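Local coordinates for diaminopropionate ammonia-lyase (Escherichia coli, PDB 4D9I), which catalyses the pyridoxal-phosphate-dependent alpha,beta-elimination of both L- and D-2,3-diaminopropionate to pyruvate and ammonia, working as a homodimer, at residues E185-T190 with T200-G205; A317-R322 with V346-H351. One frame throughout, in Å; residues are numbered along the deposited sequence.

How the contacts relate
Starting from the N terminus, the chain first builds contact 1, where residues 185-190 run off strand 185-186 and meet helix 197-206 after an excursion of nine residues, three of them helical. That contact is complete before contact 2 begins; the two are in series and neither nest nor cross. Contact 2 spans 23 intervening residues and brings helix 315-325 against helix 338-352. Contact 1 ties the loop that leaves the edge strand of the four-stranded parallel sheet, close to the active site at Asp-189, to helix 197-206, whereas contact 2 joins two helices remote from the annotated sites. Their centres lie about 30 Å apart. Both illustrate how the end of one branched aliphatic side chain can join two segments.

Contact 1: residues E185-T190 with T200-G205; sequences EVVQDT and TWIMQG
Where strand 185-186 ends at the edge of a four-stranded parallel sheet, Val-187, Gln-188 and Asp-189 continue as a loop across the end of Ile-202 from helix 197-206. The contact converges on a single methyl. Ile-202 CD1 lies 3.5 Å from Gln-188 O and 3.8 Å from Asp-189 CA, and so rests mainly on backbone. Across the contact its apolar side-chain partner is Val-187, whose CG1 is 4.3 Å from Ile-202 CD1. The Ile-202 arm reaches this far because CD1 extends anti to CA (chi2 165°). In fold type II pyridoxal-phosphate enzymes such a parallel sheet forms the core of the smaller domain, and the loop is held to its strand 114-118 and the helix beyond: Val-187 O accepts hydrogen bonds from Thr-117 OG1 and His-123 NE2. Gln-188 points its CB away from helix 197-206, and its OE1 receives the Thr-118 N-H. Of the Asp-189 side chain, CB comes near, 4.2 Å from Ile-202 CD1. With CG between backbone N and carbonyl carbon (chi1 57°), its carboxylate is carried away, and OD2 hydrogen-bonds O3 of a bound Tris, probably from the crystallisation liquor; the Asp-189 side chain lies about 7 Å from that of Asp-120, the inferred proton acceptor for the L-isomer.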
loop_
_atom_site.group_PDB
_atom_site.type_symbol
_atom_site.label_atom_id
_atom_site.label_comp_id
_atom_site.label_asym_id
_atom_site.label_seq_id
_atom_site.Cartn_x
_atom_site.Cartn_y
_atom_site.Cartn_z
ATOM N N GLU B 185 25.399 -4.977 33.546
ATOM C CA GLU B 185 26.021 -5.581 32.388
ATOM C C GLU B 185 25.570 -4.857 31.119
ATOM O O GLU B 185 24.394 -4.924 30.723
ATOM C CB GLU B 185 25.643 -7.062 32.314
ATOM C CG GLU B 185 26.411 -7.843 31.260
ATOM C CD GLU B 185 27.819 -8.212 31.711
ATOM O OE1 GLU B 185 27.994 -8.546 32.884
ATOM O OE2 GLU B 185 28.758 -8.176 30.894
ATOM N N VAL B 186 26.507 -4.153 30.489
ATOM C CA VAL B 186 26.260 -3.473 29.215
ATOM C C VAL B 186 26.058 -4.479 28.079
ATOM O O VAL B 186 26.924 -5.336 27.844
ATOM C CB VAL B 186 27.443 -2.556 28.843
ATOM C CG1 VAL B 186 27.251 -1.948 27.464
ATOM C CG2 VAL B 186 27.623 -1.464 29.885
ATOM N N VAL B 187 24.923 -4.371 27.378
ATOM C CA VAL B 187 24.659 -5.198 26.194
ATOM C C VAL B 187 24.419 -4.298 24.975
ATOM O O VAL B 187 23.312 -3.789 24.782
ATOM C CB VAL B 187 23.474 -6.176 26.429
ATOM C CG1 VAL B 187 23.243 -7.064 25.207
ATOM C CG2 VAL B 187 23.731 -7.024 27.680
ATOM N N GLN B 188 25.470 -4.069 24.185
ATOM C CA GLN B 188 25.372 -3.264 22.948
ATOM C C GLN B 188 25.653 -4.120 21.739
ATOM O O GLN B 188 26.474 -5.034 21.802
ATOM C CB GLN B 188 26.376 -2.101 22.919
ATOM C CG GLN B 188 26.089 -0.951 23.866
ATOM C CD GLN B 188 24.722 -0.304 23.670
ATOM O OE1 GLN B 188 24.075 0.061 24.643
ATOM N NE2 GLN B 188 24.288 -0.149 22.427
ATOM N N ASP B 189 25.016 -3.774 20.621
ATOM C CA ASP B 189 25.173 -4.530 19.383
ATOM C C ASP B 189 26.311 -4.029 18.503
ATOM O O ASP B 189 26.331 -4.247 17.308
ATOM C CB ASP B 189 23.847 -4.576 18.609
ATOM C CG ASP B 189 23.286 -3.178 18.280
ATOM O OD1 ASP B 189 23.568 -2.190 19.010
ATOM O OD2 ASP B 189 22.501 -3.104 17.306
ATOM N N THR B 190 27.274 -3.352 19.097
ATOM C CA THR B 190 28.480 -3.011 18.388
ATOM C C THR B 190 29.668 -3.344 19.290
ATOM O O THR B 190 29.488 -3.591 20.478
ATOM C CB THR B 190 28.488 -1.538 17.960
ATOM O OG1 THR B 190 29.461 -1.356 16.918
ATOM C CG2 THR B 190 28.777 -0.613 19.151
ATOM N N THR B 200 29.815 -10.294 19.405
ATOM C CA THR B 200 30.022 -11.550 18.700
ATOM C C THR B 200 28.795 -12.465 18.846
ATOM O O THR B 200 28.283 -12.984 17.841
ATOM C CB THR B 200 31.310 -12.252 19.190
ATOM O OG1 THR B 200 32.438 -11.415 18.891
ATOM C CG2 THR B 200 31.498 -13.600 18.499
ATOM N N TRP B 201 28.300 -12.643 20.075
ATOM C CA TRP B 201 27.121 -13.492 20.274
ATOM C C TRP B 201 25.938 -12.961 19.517
ATOM O O TRP B 201 25.165 -13.730 18.921
ATOM C CB TRP B 201 26.755 -13.622 21.741
ATOM C CG TRP B 201 27.623 -14.571 22.541
ATOM C CD1 TRP B 201 28.186 -15.766 22.119
ATOM C CD2 TRP B 201 28.008 -14.445 23.951
ATOM N NE1 TRP B 201 28.896 -16.361 23.135
ATOM C CE2 TRP B 201 28.816 -15.625 24.264
ATOM C CE3 TRP B 201 27.765 -13.508 24.955
ATOM C CZ2 TRP B 201 29.361 -15.830 25.526
ATOM C CZ3 TRP B 201 28.320 -13.730 26.222
ATOM C CH2 TRP B 201 29.094 -14.866 26.500
ATOM N N ILE B 202 25.776 -11.643 19.555
ATOM C CA ILE B 202 24.661 -10.986 18.875
ATOM C C ILE B 202 24.687 -11.266 17.371
ATOM O O ILE B 202 23.658 -11.578 16.776
ATOM C CB ILE B 202 24.627 -9.474 19.162
ATOM C CG1 ILE B 202 24.203 -9.235 20.614
ATOM C CG2 ILE B 202 23.671 -8.764 18.204
ATOM C CD1 ILE B 202 24.470 -7.832 21.130
ATOM N N MET B 203 25.877 -11.184 16.771
ATOM C CA MET B 203 26.029 -11.387 15.336
ATOM C C MET B 203 25.832 -12.827 14.930
ATOM O O MET B 203 25.261 -13.113 13.874
ATOM C CB MET B 203 27.402 -10.914 14.874
ATOM C CG MET B 203 27.492 -9.403 14.854
ATOM S SD MET B 203 29.197 -8.876 14.684
ATOM C CE MET B 203 29.502 -9.347 12.975
ATOM N N GLN B 204 26.300 -13.737 15.772
ATOM C CA GLN B 204 26.039 -15.147 15.562
ATOM C C GLN B 204 24.538 -15.448 15.677
ATOM O O GLN B 204 23.983 -16.201 14.864
ATOM C CB GLN B 204 26.850 -15.979 16.546
ATOM C CG GLN B 204 28.353 -15.877 16.317
ATOM C CD GLN B 204 29.187 -16.573 17.387
ATOM O OE1 GLN B 204 28.786 -16.673 18.534
ATOM N NE2 GLN B 204 30.364 -17.041 17.007
ATOM N N GLY B 205 23.878 -14.851 16.670
ATOM C CA GLY B 205 22.461 -15.056 16.849
ATOM C C GLY B 205 21.688 -14.577 15.629
ATOM O O GLY B 205 20.741 -15.239 15.182
#

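Contact 2: residues A317-R322 with V346-H351; sequences AALGMR and VLAAVH
Leu-319 of helix 315-325 presses one branch between Ala-348 and Ala-349 of helix 338-352, a helix-helix packing within the larger domain of this fold type II enzyme. The CD2 methyl leads: it is 3.7 Å from Ala-349 N and 3.8 Å from Ala-348 CB, meeting the backbone of the second helix as well as a methyl. Leu-319 CG follows at 3.9 Å from Ala-348 CB, while Ala-349 CB stands a little farther off, 4.3 Å from Leu-319 CD2. The leucine's CG is trans to the backbone N (chi1 174°), which extends the branched end across to the alanines, whose short side chains let it approach the backbone. Around this core, Phe-4 packs on Leu-319 and Phe-57 of helix 51-57 on Ala-348. Earlier turns of helix 338-352 prolong the same helix pairing, with Val-342 touching Ala-317 and Ala-341 touching Met-321. Farther out, Arg-322 ties helix 315-325 to the C-terminal region and the dimer: NE donates to Val-388 O, and NH1 to Trp-390 O of the second subunit. Its guanidinium also lies over its own helix, with Ala-318 O 3.7 Å from the plane on one face and displaced toward the rim.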
loop_
_atom_site.group_PDB
_atom_site.type_symbol
_atom_site.label_atom_id
_atom_site.label_comp_id
_atom_site.label_asym_id
_atom_site.label_seq_id
_atom_site.Cartn_x
_atom_site.Cartn_y
_atom_site.Cartn_z
ATOM N N ALA B 317 14.333 4.668 1.081
ATOM C CA ALA B 317 13.723 3.816 2.096
ATOM C C ALA B 317 12.212 3.996 2.083
ATOM O O ALA B 317 11.479 3.014 2.047
ATOM C CB ALA B 317 14.317 4.122 3.485
ATOM N N ALA B 318 11.762 5.251 2.050
ATOM C CA ALA B 318 10.332 5.570 1.921
ATOM C C ALA B 318 9.686 4.863 0.714
ATOM O O ALA B 318 8.637 4.256 0.853
ATOM C CB ALA B 318 10.117 7.068 1.851
ATOM N N LEU B 319 10.321 4.952 -0.455
ATOM C CA LEU B 319 9.863 4.267 -1.666
ATOM C C LEU B 319 9.738 2.748 -1.429
ATOM O O LEU B 319 8.728 2.151 -1.749
ATOM C CB LEU B 319 10.837 4.549 -2.808
ATOM C CG LEU B 319 10.647 3.824 -4.153
ATOM C CD1 LEU B 319 9.299 4.208 -4.755
ATOM C CD2 LEU B 319 11.779 4.217 -5.099
ATOM N N GLY B 320 10.761 2.151 -0.831
ATOM C CA GLY B 320 10.699 0.744 -0.441
ATOM C C GLY B 320 9.514 0.383 0.454
ATOM O O GLY B 320 8.866 -0.629 0.243
ATOM N N MET B 321 9.272 1.186 1.491
ATOM C CA MET B 321 8.149 0.956 2.400
ATOM C C MET B 321 6.823 0.854 1.623
ATOM O O MET B 321 6.005 -0.044 1.879
ATOM C CB MET B 321 8.035 2.102 3.404
ATOM C CG MET B 321 9.192 2.195 4.397
ATOM S SD MET B 321 9.166 3.723 5.358
ATOM C CE MET B 321 7.800 3.494 6.488
ATOM N N ARG B 322 6.612 1.788 0.705
ATOM C CA ARG B 322 5.373 1.827 -0.085
ATOM C C ARG B 322 5.241 0.655 -1.050
ATOM O O ARG B 322 4.128 0.119 -1.250
ATOM C CB ARG B 322 5.273 3.136 -0.862
ATOM C CG ARG B 322 5.117 4.358 0.042
ATOM C CD ARG B 322 4.928 5.622 -0.770
ATOM N NE ARG B 322 5.300 6.757 0.050
ATOM C CZ ARG B 322 6.390 7.475 -0.130
ATOM N NH1 ARG B 322 7.217 7.208 -1.137
ATOM N NH2 ARG B 322 6.617 8.472 0.679
ATOM N N VAL B 346 16.175 0.314 -2.885
ATOM C CA VAL B 346 17.249 0.505 -3.863
ATOM C C VAL B 346 16.845 -0.069 -5.227
ATOM O O VAL B 346 17.030 0.579 -6.260
ATOM C CB VAL B 346 18.590 -0.105 -3.393
ATOM C CG1 VAL B 346 19.590 -0.195 -4.544
ATOM C CG2 VAL B 346 19.172 0.723 -2.260
ATOM N N LEU B 347 16.302 -1.287 -5.217
ATOM C CA LEU B 347 15.888 -1.938 -6.461
ATOM C C LEU B 347 14.823 -1.116 -7.172
ATOM O O LEU B 347 14.835 -0.986 -8.405
ATOM C CB LEU B 347 15.362 -3.353 -6.201
ATOM C CG LEU B 347 16.314 -4.373 -5.576
ATOM C CD1 LEU B 347 15.633 -5.733 -5.476
ATOM C CD2 LEU B 347 17.558 -4.480 -6.425
ATOM N N ALA B 348 13.900 -0.558 -6.401
ATOM C CA ALA B 348 12.820 0.244 -6.978
ATOM C C ALA B 348 13.381 1.562 -7.548
ATOM O O ALA B 348 12.954 1.995 -8.626
ATOM C CB ALA B 348 11.751 0.526 -5.931
ATOM N N ALA B 349 14.335 2.178 -6.833
ATOM C CA ALA B 349 14.957 3.425 -7.285
ATOM C C ALA B 349 15.727 3.211 -8.584
ATOM O O ALA B 349 15.764 4.089 -9.451
ATOM C CB ALA B 349 15.890 3.984 -6.212
ATOM N N VAL B 350 16.376 2.058 -8.685
ATOM C CA VAL B 350 17.120 1.686 -9.889
ATOM C C VAL B 350 16.127 1.542 -11.046
ATOM O O VAL B 350 16.358 2.053 -12.137
ATOM C CB VAL B 350 17.882 0.360 -9.684
ATOM C CG1 VAL B 350 18.284 -0.257 -11.028
ATOM C CG2 VAL B 350 19.105 0.560 -8.776
ATOM N N HIS B 351 15.027 0.842 -10.786
ATOM C CA HIS B 351 14.053 0.569 -11.827
ATOM C C HIS B 351 13.552 1.831 -12.493
ATOM O O HIS B 351 13.470 1.895 -13.702
ATOM C CB HIS B 351 12.881 -0.231 -11.281
ATOM C CG HIS B 351 11.766 -0.387 -12.277
ATOM N ND1 HIS B 351 11.888 -1.146 -13.381
ATOM C CD2 HIS B 351 10.493 0.173 -12.319
ATOM C CE1 HIS B 351 10.752 -1.061 -14.113
ATOM N NE2 HIS B 351 9.894 -0.267 -13.458
#